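PDB 6EZR: beta-N-acetylglucosaminidase Nag2 from Vibrio harveyi, which is a family 20 glycosyl hydrolase that probably removes terminal non-reducing N-acetyl-D-hexosamine residues from N-acetyl-beta-D-hexosaminides. Local coordinates for residues D437-G442 / D461-Q466; D402-P407 / N441-K446; E488-G493 / T500-W505; P382-E387 / S412-D417. All coordinates share one frame; numbering follows the deposited sequence. Where two conformers were deposited one is given.

Interaction 1. Residues D437-G442 / D461-Q466; sequences DEVPNG and DYKELQ
Glu438 carries its CG opposite the backbone N (chi1 -179°) and then bends at chi2, which swings its carboxylate across the end of Lys463, whose own chain is kinked at chi2 and chi4. Gln466 has CG wedged between its backbone N and carbonyl carbon (chi1 77°) and runs straight on from there to the same carboxylate. OE2 of Glu438 is thus gripped twice. NZ of Lys463 forms a salt bridge at 2.6 Å on the anti lone pair of Glu438 OE2, while NE2 of Gln466 donates to that OE2 at 2.9 Å from above the carboxylate plane. Both segments belong to the catalytic domain of the family 20 fold, a TIM barrel: 437-442 follows barrel strand 431-435, and Glu438 is the predicted proton donor. Its OE1 forms a further salt bridge with Lys495. The amide of Gln466 is used at both ends, since OE1 receives the backbone N of Val439 at 3.2 Å and NE2 also reaches O of Lys463 at 2.9 Å. A water donates to Asp437 O and to Gln466 OE1. CG2 of Val439 lies 3.4 Å from Gln466 OE1, and on the exposed side Asn441 OD1 lies 3.7 Å from CE of Lys463.

Interaction 2. Residues D402-P407 / N441-K446; sequences DNVINP and NGVWSK
Trp444 meets Pro407 and Val404 through its indole, which packs against 402-407. CD of Pro407 sits over one face, 3.5 Å from the centroid of the five-membered ring of Trp444 and 23° off the normal, a CH-pi contact; CG1 of Val443, the residue before Trp444, lies over the opposite face, offset toward the rim. Val404 approaches obliquely, placing CG1 at 3.5 Å from Trp444 CZ2. Val404 CG1 is also 3.9 Å from CG2 of Val443. Trp444 CG stands opposite the carbonyl carbon (chi1 -45°), which carries the indole toward 402-407 from the type II turn Gly442-Ser445, where OG of Ser445 donates to O of Gly442. Both segments are loops of the family 20 TIM-barrel domain, and Leu465 of helix 465-479 also touches Trp444 and Pro407. At the ring edge Trp444 NE1 gives a weak, bent bond to O of Ile405 at 3.1 Å. Between these segments the contact is therefore mainly apolar, with the indole N-H directed to a buried carbonyl by a bond that probably adds little strength.

Interaction 3. Residues E488-G493 / T500-W505; sequences EEAQHG and TVIYSW
Glu488 joins two neighbouring parallel strands of the TIM barrel just beyond the end of strand 483-487, meeting the last residues of strand 501-504. Its backbone N donates to O of Tyr503 at 2.7 Å. The side chain, with a trans first torsion (chi1 -177°) and a bend at chi2, turns its carboxylate toward 500-505. There Glu488 OE1 accepts from OG of Ser504 at 2.8 Å on its syn lone pair, and also takes a weak bond from the backbone N of Trp505 and a regular hydrogen bond from N of Leu506. OE2 is served by a water that also donates to OG of Ser504 and accepts from NE2 of Gln491. That amide donates in its own plane to O of Glu488 as well, so the buried carboxylate and the start of the 3-10 turn 489-491 share one polar network. Glu489 OE1 accepts from the backbone N of Glu438, the predicted proton donor, which places this turn beside the active site. Apolar contact is supplied by CB of Ala490 at 4.0 Å from CD1 of Ile502. Over the centre of the Trp505 six-membered ring lies CB of Glu488, 3.6 Å from the centroid and 14° off the ring normal.

Interaction 4. Residues P382-E387 / S412-D417; sequences PHLLIE and SYEFID
Leu385 makes the close, buried part of this contact through its CD2 methyl, which lies 3.8 Å from CA of Ser412 and 3.8 Å from CB of Phe415. The side chains of Leu385 and Phe415 cross at about a right angle, and CD1 of Leu385 comes over one face of the phenyl ring. In Phe415, CG points away from the backbone N (chi1 160°), which sends the ring inward from its helix. Ile405 touches Leu385, Ser412 and Phe415, while Val370 of barrel strand 363-370 and Ala377 of helix 375-380 also reach the phenylalanine. The contact joins the short helix 382-385 to the long helix 410-426, both in the TIM-barrel domain, with helix 410-426 in the connection between barrel strands 363-370 and 431-435. No direct hydrogen bond crosses it. A water instead bridges the two segments, donating to O of Leu385 at 2.8 Å and to OG of Ser412 at 2.7 Å; that hydroxyl is further bonded to O of Asn406. Leu384 makes the looser half, at a more exposed level. Its CD2 is 4.3 Å from CB of Phe415, and its CD1 lies across the end of Glu414, 3.5 Å from OE1. Glu414 is extended, which brings its carboxylate up to that methyl; its OE2 has a long, weak ion pair with Lys418.

In the fold
From the N terminus, interaction 4 comes first, closing the excursion from helix 382-385 to helix 410-426. Segment 402-407 lies within that loop and pairs onward with 441-446, so interactions 4 and 2 cross; Pro407 O meets the hydroxyl of Tyr413. Interaction 2 sets the loop before helix 410-426 on the loop after strand 431-435, closing the path through that helix and strand. Interaction 1 starts on 437-442, sharing Asn441 and Gly442 with interaction 2, and closes the path through helix 448-457 to the start of helix 465-479. Interaction 3 follows in series, a short closure between barrel strands 483-487 and 501-504. It touches interaction 1 through Glu489 and residues 437-438, tying neighbouring strand-end loops together.

Interaction 1. Residues D437-G442 / D461-Q466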
loop_
_atom_site.group_PDB
_atom_site.type_symbol
_atom_site.label_atom_id
_atom_site.label_comp_id
_atom_site.label_asym_id
_atom_site.label_seq_id
_atom_site.Cartn_x
_atom_site.Cartn_y
_atom_site.Cartn_z
ATOM N N ASP A 437 4.063 7.057 -13.890
ATOM C CA ASP A 437 3.505 8.338 -13.464
ATOM C C ASP A 437 4.006 9.442 -14.410
ATOM O O ASP A 437 5.134 9.373 -14.899
ATOM C CB ASP A 437 3.906 8.638 -12.014
ATOM C CG ASP A 437 3.153 7.780 -10.997
ATOM O OD1 ASP A 437 1.918 7.598 -11.146
ATOM O OD2 ASP A 437 3.793 7.298 -10.035
ATOM N N GLU A 438 3.162 10.434 -14.684
ATOM C CA GLU A 438 3.553 11.574 -15.518
ATOM C C GLU A 438 4.747 12.297 -14.857
ATOM O O GLU A 438 4.761 12.533 -13.640
ATOM C CB GLU A 438 2.362 12.531 -15.753
ATOM C CG GLU A 438 2.638 13.764 -16.633
ATOM C CD GLU A 438 2.814 13.459 -18.125
ATOM O OE1 GLU A 438 2.136 12.547 -18.647
ATOM O OE2 GLU A 438 3.620 14.150 -18.798
ATOM N N VAL A 439 5.756 12.604 -15.666
ATOM C CA VAL A 439 6.986 13.232 -15.167
ATOM C C VAL A 439 6.694 14.697 -14.873
ATOM O O VAL A 439 5.750 15.240 -15.436
ATOM C CB VAL A 439 8.199 13.097 -16.136
ATOM C CG1 VAL A 439 8.629 11.648 -16.255
ATOM C CG2 VAL A 439 7.925 13.690 -17.513
ATOM N N PRO A 440 7.494 15.341 -13.999
ATOM C CA PRO A 440 7.286 16.769 -13.722
ATOM C C PRO A 440 7.448 17.626 -14.983
ATOM O O PRO A 440 8.295 17.305 -15.817
ATOM C CB PRO A 440 8.390 17.101 -12.718
ATOM C CG PRO A 440 8.890 15.798 -12.207
ATOM C CD PRO A 440 8.693 14.825 -13.319
ATOM N N ASN A 441 6.647 18.686 -15.123
ATOM C CA ASN A 441 6.648 19.506 -16.354
ATOM C C ASN A 441 7.996 20.202 -16.579
ATOM O O ASN A 441 8.644 20.655 -15.634
ATOM C CB ASN A 441 5.503 20.539 -16.370
ATOM C CG ASN A 441 5.398 21.295 -17.708
ATOM O OD1 ASN A 441 5.130 20.700 -18.759
ATOM N ND2 ASN A 441 5.611 22.609 -17.670
ATOM N N GLY A 442 8.410 20.252 -17.843
ATOM C CA GLY A 442 9.704 20.815 -18.231
ATOM C C GLY A 442 10.941 19.997 -17.878
ATOM O O GLY A 442 12.052 20.525 -17.931
ATOM N N ASP A 461 8.305 18.405 -28.456
ATOM C CA ASP A 461 8.021 18.508 -27.021
ATOM C C ASP A 461 8.743 17.418 -26.208
ATOM O O ASP A 461 8.697 16.237 -26.558
ATOM C CB ASP A 461 6.509 18.419 -26.797
ATOM C CG ASP A 461 6.115 18.608 -25.342
ATOM O OD1 ASP A 461 6.782 19.383 -24.624
ATOM O OD2 ASP A 461 5.127 17.977 -24.921
ATOM N N TYR A 462 9.401 17.834 -25.124
ATOM C CA TYR A 462 10.199 16.939 -24.270
ATOM C C TYR A 462 9.382 15.900 -23.514
ATOM O O TYR A 462 9.898 14.827 -23.186
ATOM C CB TYR A 462 11.017 17.750 -23.269
ATOM C CG TYR A 462 12.114 18.541 -23.921
ATOM C CD1 TYR A 462 13.351 17.956 -24.192
ATOM C CD2 TYR A 462 11.916 19.869 -24.290
ATOM C CE1 TYR A 462 14.364 18.678 -24.807
ATOM C CE2 TYR A 462 12.921 20.598 -24.905
ATOM C CZ TYR A 462 14.143 20.000 -25.162
ATOM O OH TYR A 462 15.142 20.722 -25.768
ATOM N N LYS A 463 8.122 16.228 -23.228
ATOM C CA LYS A 463 7.179 15.288 -22.607
ATOM C C LYS A 463 7.141 13.947 -23.366
ATOM O O LYS A 463 7.068 12.892 -22.753
ATOM C CB LYS A 463 5.764 15.900 -22.536
ATOM C CG LYS A 463 5.090 15.834 -21.166
ATOM C CD LYS A 463 5.463 17.007 -20.265
ATOM C CE LYS A 463 4.678 17.018 -18.956
ATOM N NZ LYS A 463 5.221 16.063 -17.953
ATOM N N GLU A 464 7.223 14.004 -24.696
ATOM C CA GLU A 464 7.136 12.815 -25.556
ATOM C C GLU A 464 8.295 11.810 -25.452
ATOM O O GLU A 464 8.169 10.674 -25.924
ATOM C CB GLU A 464 6.920 13.239 -27.012
ATOM C CG GLU A 464 5.584 13.942 -27.220
ATOM C CD GLU A 464 5.209 14.148 -28.679
ATOM O OE1 GLU A 464 6.100 14.074 -29.557
ATOM O OE2 GLU A 464 4.010 14.398 -28.950
ATOM N N LEU A 465 9.407 12.215 -24.838
ATOM C CA LEU A 465 10.493 11.280 -24.534
ATOM C C LEU A 465 10.123 10.197 -23.520
ATOM O O LEU A 465 10.658 9.091 -23.603
ATOM C CB LEU A 465 11.754 12.020 -24.077
ATOM C CG LEU A 465 12.492 12.840 -25.145
ATOM C CD1 LEU A 465 13.739 13.450 -24.524
ATOM C CD2 LEU A 465 12.871 12.038 -26.387
ATOM N N GLN A 466 9.220 10.491 -22.585
ATOM C CA GLN A 466 8.800 9.484 -21.598
ATOM C C GLN A 466 8.043 8.333 -22.279
ATOM O O GLN A 466 8.141 7.180 -21.858
ATOM C CB GLN A 466 7.995 10.107 -20.446
ATOM C CG GLN A 466 6.553 10.452 -20.763
ATOM C CD GLN A 466 5.951 11.477 -19.800
ATOM O OE1 GLN A 466 5.858 11.241 -18.592
ATOM N NE2 GLN A 466 5.493 12.596 -20.337
HETATM O O HOH W 1 5.926 8.737 -17.642
HETATM O O HOH W 2 5.519 19.907 -22.076
#

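Interaction 2. Residues D402-P407 / N441-K446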
loop_
_atom_site.group_PDB
_atom_site.type_symbol
_atom_site.label_atom_id
_atom_site.label_comp_id
_atom_site.label_asym_id
_atom_site.label_seq_id
_atom_site.Cartn_x
_atom_site.Cartn_y
_atom_site.Cartn_z
ATOM N N ASP A 402 15.791 15.768 -8.643
ATOM C CA ASP A 402 16.861 14.835 -9.061
ATOM C C ASP A 402 16.409 13.359 -9.159
ATOM O O ASP A 402 17.216 12.435 -9.004
ATOM C CB ASP A 402 18.032 14.957 -8.072
ATOM C CG ASP A 402 17.612 14.719 -6.621
ATOM O OD1 ASP A 402 16.403 14.506 -6.351
ATOM O OD2 ASP A 402 18.494 14.740 -5.740
ATOM N N ASN A 403 15.128 13.137 -9.444
ATOM C CA ASN A 403 14.521 11.807 -9.281
ATOM C C ASN A 403 13.963 11.188 -10.556
ATOM O O ASN A 403 13.248 10.190 -10.492
ATOM C CB ASN A 403 13.417 11.879 -8.228
ATOM C CG ASN A 403 12.188 12.623 -8.719
ATOM O OD1 ASN A 403 12.288 13.759 -9.182
ATOM N ND2 ASN A 403 11.025 11.982 -8.641
ATOM N N VAL A 404 14.295 11.758 -11.705
ATOM C CA VAL A 404 13.750 11.287 -12.979
ATOM C C VAL A 404 14.877 10.663 -13.814
ATOM O O VAL A 404 15.907 11.297 -14.062
ATOM C CB VAL A 404 13.017 12.430 -13.718
ATOM C CG1 VAL A 404 12.454 11.970 -15.050
ATOM C CG2 VAL A 404 11.872 12.945 -12.858
ATOM N N ILE A 405 14.677 9.407 -14.210
ATOM C CA ILE A 405 15.557 8.705 -15.152
ATOM C C ILE A 405 15.710 9.522 -16.444
ATOM O O ILE A 405 14.742 10.101 -16.948
ATOM C CB ILE A 405 14.986 7.302 -15.501
ATOM C CG1 ILE A 405 15.057 6.350 -14.293
ATOM C CG2 ILE A 405 15.677 6.679 -16.722
ATOM C CD1 ILE A 405 16.440 5.871 -13.913
ATOM N N ASN A 406 16.924 9.547 -16.983
ATOM C CA ASN A 406 17.189 10.232 -18.244
ATOM C C ASN A 406 17.027 9.241 -19.403
ATOM O O ASN A 406 17.733 8.239 -19.442
ATOM C CB ASN A 406 18.592 10.845 -18.243
ATOM C CG ASN A 406 18.774 11.885 -19.341
ATOM O OD1 ASN A 406 18.585 11.596 -20.526
ATOM N ND2 ASN A 406 19.136 13.105 -18.952
ATOM N N PRO A 407 16.105 9.516 -20.350
ATOM C CA PRO A 407 15.864 8.580 -21.451
ATOM C C PRO A 407 16.808 8.725 -22.660
ATOM O O PRO A 407 16.639 8.001 -23.645
ATOM C CB PRO A 407 14.419 8.888 -21.846
ATOM C CG PRO A 407 14.237 10.331 -21.521
ATOM C CD PRO A 407 15.221 10.691 -20.445
ATOM N N ASN A 441 6.647 18.686 -15.123
ATOM C CA ASN A 441 6.648 19.506 -16.354
ATOM C C ASN A 441 7.996 20.202 -16.579
ATOM O O ASN A 441 8.644 20.655 -15.634
ATOM C CB ASN A 441 5.503 20.539 -16.370
ATOM C CG ASN A 441 5.398 21.295 -17.708
ATOM O OD1 ASN A 441 5.130 20.700 -18.759
ATOM N ND2 ASN A 441 5.611 22.609 -17.670
ATOM N N GLY A 442 8.410 20.252 -17.843
ATOM C CA GLY A 442 9.704 20.815 -18.231
ATOM C C GLY A 442 10.941 19.997 -17.878
ATOM O O GLY A 442 12.052 20.525 -17.931
ATOM N N VAL A 443 10.764 18.721 -17.525
ATOM C CA VAL A 443 11.895 17.829 -17.234
ATOM C C VAL A 443 12.657 17.516 -18.535
ATOM O O VAL A 443 12.065 17.505 -19.618
ATOM C CB VAL A 443 11.425 16.544 -16.505
ATOM C CG1 VAL A 443 10.640 15.616 -17.427
ATOM C CG2 VAL A 443 12.597 15.814 -15.867
ATOM N N TRP A 444 13.968 17.317 -18.418
ATOM C CA TRP A 444 14.888 17.111 -19.572
ATOM C C TRP A 444 15.010 18.257 -20.600
ATOM O O TRP A 444 15.653 18.070 -21.628
ATOM C CB TRP A 444 14.541 15.835 -20.364
ATOM C CG TRP A 444 14.259 14.629 -19.556
ATOM C CD1 TRP A 444 15.042 14.090 -18.588
ATOM C CD2 TRP A 444 13.102 13.791 -19.658
ATOM N NE1 TRP A 444 14.440 12.968 -18.068
ATOM C CE2 TRP A 444 13.248 12.763 -18.710
ATOM C CE3 TRP A 444 11.954 13.815 -20.459
ATOM C CZ2 TRP A 444 12.297 11.752 -18.546
ATOM C CZ3 TRP A 444 10.999 12.812 -20.292
ATOM C CH2 TRP A 444 11.179 11.796 -19.341
ATOM N N SER A 445 14.408 19.417 -20.348
ATOM C CA SER A 445 14.361 20.496 -21.352
ATOM C C SER A 445 15.720 21.163 -21.607
ATOM O O SER A 445 15.946 21.708 -22.685
ATOM C CB SER A 445 13.324 21.553 -20.961
ATOM O OG SER A 445 13.634 22.135 -19.707
ATOM N N LYS A 446 16.602 21.120 -20.611
ATOM C CA LYS A 446 17.985 21.604 -20.742
ATOM C C LYS A 446 19.005 20.463 -20.541
ATOM O O LYS A 446 20.051 20.651 -19.924
ATOM C CB LYS A 446 18.219 22.769 -19.771
ATOM C CG LYS A 446 17.413 24.016 -20.126
ATOM C CD LYS A 446 17.206 24.960 -18.947
ATOM C CE LYS A 446 18.444 25.792 -18.646
ATOM N NZ LYS A 446 18.234 26.698 -17.480
#

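Interaction 3. Residues E488-G493 / T500-W505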
loop_
_atom_site.group_PDB
_atom_site.type_symbol
_atom_site.label_atom_id
_atom_site.label_comp_id
_atom_site.label_asym_id
_atom_site.label_seq_id
_atom_site.Cartn_x
_atom_site.Cartn_y
_atom_site.Cartn_z
ATOM N N GLU A 488 -2.635 5.308 -13.725
ATOM C CA GLU A 488 -3.507 6.353 -14.308
ATOM C C GLU A 488 -3.008 7.105 -15.560
ATOM O O GLU A 488 -3.585 7.000 -16.646
ATOM C CB GLU A 488 -3.827 7.365 -13.179
ATOM C CG GLU A 488 -4.774 8.501 -13.529
ATOM C CD GLU A 488 -6.196 8.037 -13.793
ATOM O OE1 GLU A 488 -6.693 7.164 -13.052
ATOM O OE2 GLU A 488 -6.828 8.573 -14.730
ATOM N N GLU A 489 -1.927 7.856 -15.391
ATOM C CA GLU A 489 -1.474 8.808 -16.403
ATOM C C GLU A 489 -0.758 8.182 -17.609
ATOM O O GLU A 489 -0.506 8.875 -18.595
ATOM C CB GLU A 489 -0.585 9.858 -15.759
ATOM C CG GLU A 489 -1.269 10.634 -14.643
ATOM C CD GLU A 489 -0.274 11.283 -13.711
ATOM O OE1 GLU A 489 0.602 10.552 -13.177
ATOM O OE2 GLU A 489 -0.364 12.517 -13.528
ATOM N N ALA A 490 -0.453 6.888 -17.547
ATOM C CA ALA A 490 0.071 6.161 -18.711
ATOM C C ALA A 490 -0.836 6.197 -19.956
ATOM O O ALA A 490 -0.338 6.039 -21.062
ATOM C CB ALA A 490 0.391 4.721 -18.340
ATOM N N GLN A 491 -2.144 6.398 -19.769
ATOM C CA GLN A 491 -3.117 6.446 -20.877
ATOM C C GLN A 491 -3.021 7.665 -21.789
ATOM O O GLN A 491 -3.469 7.601 -22.931
ATOM C CB GLN A 491 -4.561 6.373 -20.336
ATOM C CG GLN A 491 -5.040 7.648 -19.640
ATOM C CD GLN A 491 -6.446 7.533 -19.081
ATOM O OE1 GLN A 491 -7.426 7.744 -19.803
ATOM N NE2 GLN A 491 -6.555 7.236 -17.784
ATOM N N HIS A 492 -2.504 8.779 -21.281
ATOM C CA HIS A 492 -2.525 10.041 -22.029
ATOM C C HIS A 492 -1.312 10.128 -22.920
ATOM O O HIS A 492 -0.262 9.571 -22.606
ATOM C CB HIS A 492 -2.563 11.245 -21.101
ATOM C CG HIS A 492 -3.643 11.173 -20.075
ATOM N ND1 HIS A 492 -4.980 11.152 -20.405
ATOM C CD2 HIS A 492 -3.584 11.110 -18.725
ATOM C CE1 HIS A 492 -5.700 11.082 -19.300
ATOM N NE2 HIS A 492 -4.876 11.053 -18.267
ATOM N N GLY A 493 -1.463 10.842 -24.028
ATOM C CA GLY A 493 -0.477 10.818 -25.103
ATOM C C GLY A 493 -0.481 9.443 -25.746
ATOM O O GLY A 493 -1.421 8.654 -25.554
ATOM N N THR A 500 -1.234 -2.290 -22.481
ATOM C CA THR A 500 -0.817 -1.858 -21.153
ATOM C C THR A 500 -2.055 -1.711 -20.268
ATOM O O THR A 500 -2.967 -0.975 -20.619
ATOM C CB THR A 500 -0.017 -0.538 -21.215
ATOM O OG1 THR A 500 1.245 -0.785 -21.840
ATOM C CG2 THR A 500 0.241 0.059 -19.819
ATOM N N VAL A 501 -2.079 -2.421 -19.139
ATOM C CA VAL A 501 -3.218 -2.359 -18.202
ATOM C C VAL A 501 -3.052 -1.133 -17.320
ATOM O O VAL A 501 -2.004 -0.928 -16.731
ATOM C CB VAL A 501 -3.336 -3.609 -17.310
ATOM C CG1 VAL A 501 -4.461 -3.471 -16.291
ATOM C CG2 VAL A 501 -3.566 -4.849 -18.154
ATOM N N ILE A 502 -4.112 -0.342 -17.236
ATOM C CA ILE A 502 -4.118 0.942 -16.542
ATOM C C ILE A 502 -4.749 0.776 -15.164
ATOM O O ILE A 502 -5.846 0.242 -15.042
ATOM C CB ILE A 502 -4.898 1.982 -17.382
ATOM C CG1 ILE A 502 -4.300 2.072 -18.796
ATOM C CG2 ILE A 502 -4.917 3.356 -16.722
ATOM C CD1 ILE A 502 -2.811 2.372 -18.851
ATOM N N TYR A 503 -4.038 1.229 -14.137
ATOM C CA TYR A 503 -4.536 1.231 -12.764
ATOM C C TYR A 503 -5.023 2.656 -12.508
ATOM O O TYR A 503 -4.223 3.574 -12.329
ATOM C CB TYR A 503 -3.427 0.811 -11.781
ATOM C CG TYR A 503 -3.195 -0.696 -11.691
ATOM C CD1 TYR A 503 -3.009 -1.469 -12.844
ATOM C CD2 TYR A 503 -3.145 -1.352 -10.456
ATOM C CE1 TYR A 503 -2.796 -2.841 -12.771
ATOM C CE2 TYR A 503 -2.933 -2.733 -10.379
ATOM C CZ TYR A 503 -2.754 -3.469 -11.547
ATOM O OH TYR A 503 -2.539 -4.832 -11.510
ATOM N N SER A 504 -6.340 2.837 -12.542
ATOM C CA SER A 504 -6.953 4.153 -12.487
ATOM C C SER A 504 -7.303 4.576 -11.062
ATOM O O SER A 504 -8.084 3.902 -10.393
ATOM C CB SER A 504 -8.213 4.176 -13.343
ATOM O OG SER A 504 -8.833 5.454 -13.305
ATOM N N TRP A 505 -6.742 5.700 -10.609
ATOM C CA TRP A 505 -7.062 6.236 -9.271
ATOM C C TRP A 505 -7.810 7.568 -9.242
ATOM O O TRP A 505 -8.212 8.010 -8.166
ATOM C CB TRP A 505 -5.839 6.267 -8.328
ATOM C CG TRP A 505 -4.535 6.707 -8.890
ATOM C CD1 TRP A 505 -3.384 5.969 -8.942
ATOM C CD2 TRP A 505 -4.210 7.991 -9.425
ATOM N NE1 TRP A 505 -2.371 6.705 -9.499
ATOM C CE2 TRP A 505 -2.849 7.951 -9.805
ATOM C CE3 TRP A 505 -4.936 9.170 -9.633
ATOM C CZ2 TRP A 505 -2.202 9.043 -10.384
ATOM C CZ3 TRP A 505 -4.290 10.255 -10.207
ATOM C CH2 TRP A 505 -2.935 10.184 -10.578
HETATM O O HOH W 3 -8.525 6.663 -15.953
#

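Interaction 4. Residues P382-E387 / S412-D417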
loop_
_atom_site.group_PDB
_atom_site.type_symbol
_atom_site.label_atom_id
_atom_site.label_comp_id
_atom_site.label_asym_id
_atom_site.label_seq_id
_atom_site.Cartn_x
_atom_site.Cartn_y
_atom_site.Cartn_z
ATOM N N PRO A 382 24.875 6.458 -9.810
ATOM C CA PRO A 382 25.145 7.782 -10.402
ATOM C C PRO A 382 25.964 7.761 -11.706
ATOM O O PRO A 382 25.664 8.519 -12.629
ATOM C CB PRO A 382 25.893 8.532 -9.287
ATOM C CG PRO A 382 26.382 7.486 -8.350
ATOM C CD PRO A 382 25.421 6.345 -8.445
ATOM N N HIS A 383 26.973 6.894 -11.789
ATOM C CA HIS A 383 27.774 6.762 -13.018
ATOM C C HIS A 383 26.961 6.253 -14.217
ATOM O O HIS A 383 27.267 6.599 -15.359
ATOM C CB HIS A 383 28.993 5.864 -12.787
ATOM C CG HIS A 383 29.850 6.298 -11.639
ATOM N ND1 HIS A 383 30.240 7.607 -11.457
ATOM C CD2 HIS A 383 30.391 5.598 -10.615
ATOM C CE1 HIS A 383 30.979 7.696 -10.365
ATOM N NE2 HIS A 383 31.086 6.491 -9.836
ATOM N N LEU A 384 25.930 5.446 -13.955
ATOM C CA LEU A 384 25.056 4.931 -15.011
ATOM C C LEU A 384 23.894 5.881 -15.356
ATOM O O LEU A 384 23.527 6.006 -16.520
ATOM C CB LEU A 384 24.514 3.563 -14.576
ATOM C CG LEU A 384 24.192 2.499 -15.625
ATOM C CD1 LEU A 384 25.424 2.069 -16.413
ATOM C CD2 LEU A 384 23.564 1.300 -14.928
ATOM N N LEU A 385 23.328 6.556 -14.355
ATOM C CA LEU A 385 22.039 7.268 -14.516
ATOM C C LEU A 385 22.074 8.806 -14.520
ATOM O O LEU A 385 21.132 9.435 -14.991
ATOM C CB LEU A 385 21.041 6.757 -13.467
ATOM C CG LEU A 385 20.814 5.234 -13.470
ATOM C CD1 LEU A 385 19.984 4.799 -12.276
ATOM C CD2 LEU A 385 20.160 4.758 -14.758
ATOM N N ILE A 386 23.142 9.405 -14.000
ATOM C CA ILE A 386 23.302 10.866 -13.990
ATOM C C ILE A 386 23.985 11.370 -15.267
ATOM O O ILE A 386 25.021 10.844 -15.678
ATOM C CB ILE A 386 24.145 11.322 -12.776
ATOM C CG1 ILE A 386 23.451 10.945 -11.456
ATOM C CG2 ILE A 386 24.465 12.816 -12.844
ATOM C CD1 ILE A 386 22.308 11.849 -11.045
ATOM N N GLU A 387 23.387 12.391 -15.875
ATOM C CA GLU A 387 24.053 13.239 -16.858
ATOM C C GLU A 387 24.578 14.454 -16.094
ATOM O O GLU A 387 23.795 15.289 -15.635
ATOM C CB GLU A 387 23.071 13.680 -17.947
ATOM C CG GLU A 387 23.693 14.481 -19.084
ATOM C CD GLU A 387 22.677 14.955 -20.112
ATOM O OE1 GLU A 387 23.101 15.346 -21.223
ATOM O OE2 GLU A 387 21.461 14.941 -19.820
ATOM N N SER A 412 20.657 4.258 -18.709
ATOM C CA SER A 412 19.236 4.141 -18.350
ATOM C C SER A 412 18.572 2.895 -18.938
ATOM O O SER A 412 17.705 2.289 -18.303
ATOM C CB SER A 412 18.462 5.381 -18.790
ATOM O OG SER A 412 18.957 6.539 -18.147
ATOM N N TYR A 413 18.987 2.528 -20.146
ATOM C CA TYR A 413 18.503 1.328 -20.816
ATOM C C TYR A 413 19.219 0.068 -20.329
ATOM O O TYR A 413 18.609 -0.988 -20.252
ATOM C CB TYR A 413 18.599 1.499 -22.327
ATOM C CG TYR A 413 17.711 2.623 -22.814
ATOM C CD1 TYR A 413 16.370 2.401 -23.104
ATOM C CD2 TYR A 413 18.203 3.916 -22.941
ATOM C CE1 TYR A 413 15.547 3.433 -23.536
ATOM C CE2 TYR A 413 17.393 4.952 -23.368
ATOM C CZ TYR A 413 16.064 4.709 -23.667
ATOM O OH TYR A 413 15.250 5.729 -24.097
ATOM N N GLU A 414 20.500 0.182 -19.987
ATOM C CA GLU A 414 21.221 -0.889 -19.283
ATOM C C GLU A 414 20.570 -1.216 -17.928
ATOM O O GLU A 414 20.452 -2.384 -17.553
ATOM C CB GLU A 414 22.686 -0.491 -19.075
ATOM C CG GLU A 414 23.593 -1.611 -18.572
ATOM C CD GLU A 414 25.022 -1.157 -18.306
ATOM O OE1 GLU A 414 25.540 -0.285 -19.048
ATOM O OE2 GLU A 414 25.636 -1.683 -17.353
ATOM N N PHE A 415 20.163 -0.170 -17.210
ATOM C CA PHE A 415 19.480 -0.279 -15.916
ATOM C C PHE A 415 18.136 -0.997 -16.042
ATOM O O PHE A 415 17.921 -2.032 -15.407
ATOM C CB PHE A 415 19.312 1.126 -15.313
ATOM C CG PHE A 415 18.237 1.243 -14.259
ATOM C CD1 PHE A 415 18.357 0.593 -13.033
ATOM C CD2 PHE A 415 17.121 2.049 -14.479
ATOM C CE1 PHE A 415 17.373 0.724 -12.057
ATOM C CE2 PHE A 415 16.137 2.185 -13.509
ATOM C CZ PHE A 415 16.261 1.519 -12.298
ATOM N N ILE A 416 17.248 -0.456 -16.871
ATOM C CA ILE A 416 15.892 -0.997 -16.982
ATOM C C ILE A 416 15.910 -2.440 -17.531
ATOM O O ILE A 416 15.222 -3.303 -16.991
ATOM C CB ILE A 416 14.921 -0.034 -17.743
ATOM C CG1 ILE A 416 13.457 -0.463 -17.577
ATOM C CG2 ILE A 416 15.252 0.071 -19.217
ATOM C CD1 ILE A 416 12.886 -0.177 -16.211
ATOM N N ASP A 417 16.724 -2.706 -18.553
ATOM C CA ASP A 417 16.860 -4.064 -19.108
ATOM C C ASP A 417 17.343 -5.100 -18.086
ATOM O O ASP A 417 16.732 -6.162 -17.943
ATOM C CB ASP A 417 17.798 -4.072 -20.319
ATOM C CG ASP A 417 17.208 -3.358 -21.527
ATOM O OD1 ASP A 417 16.074 -2.835 -21.432
ATOM O OD2 ASP A 417 17.890 -3.308 -22.577
HETATM O O HOH W 4 18.849 8.122 -15.975
#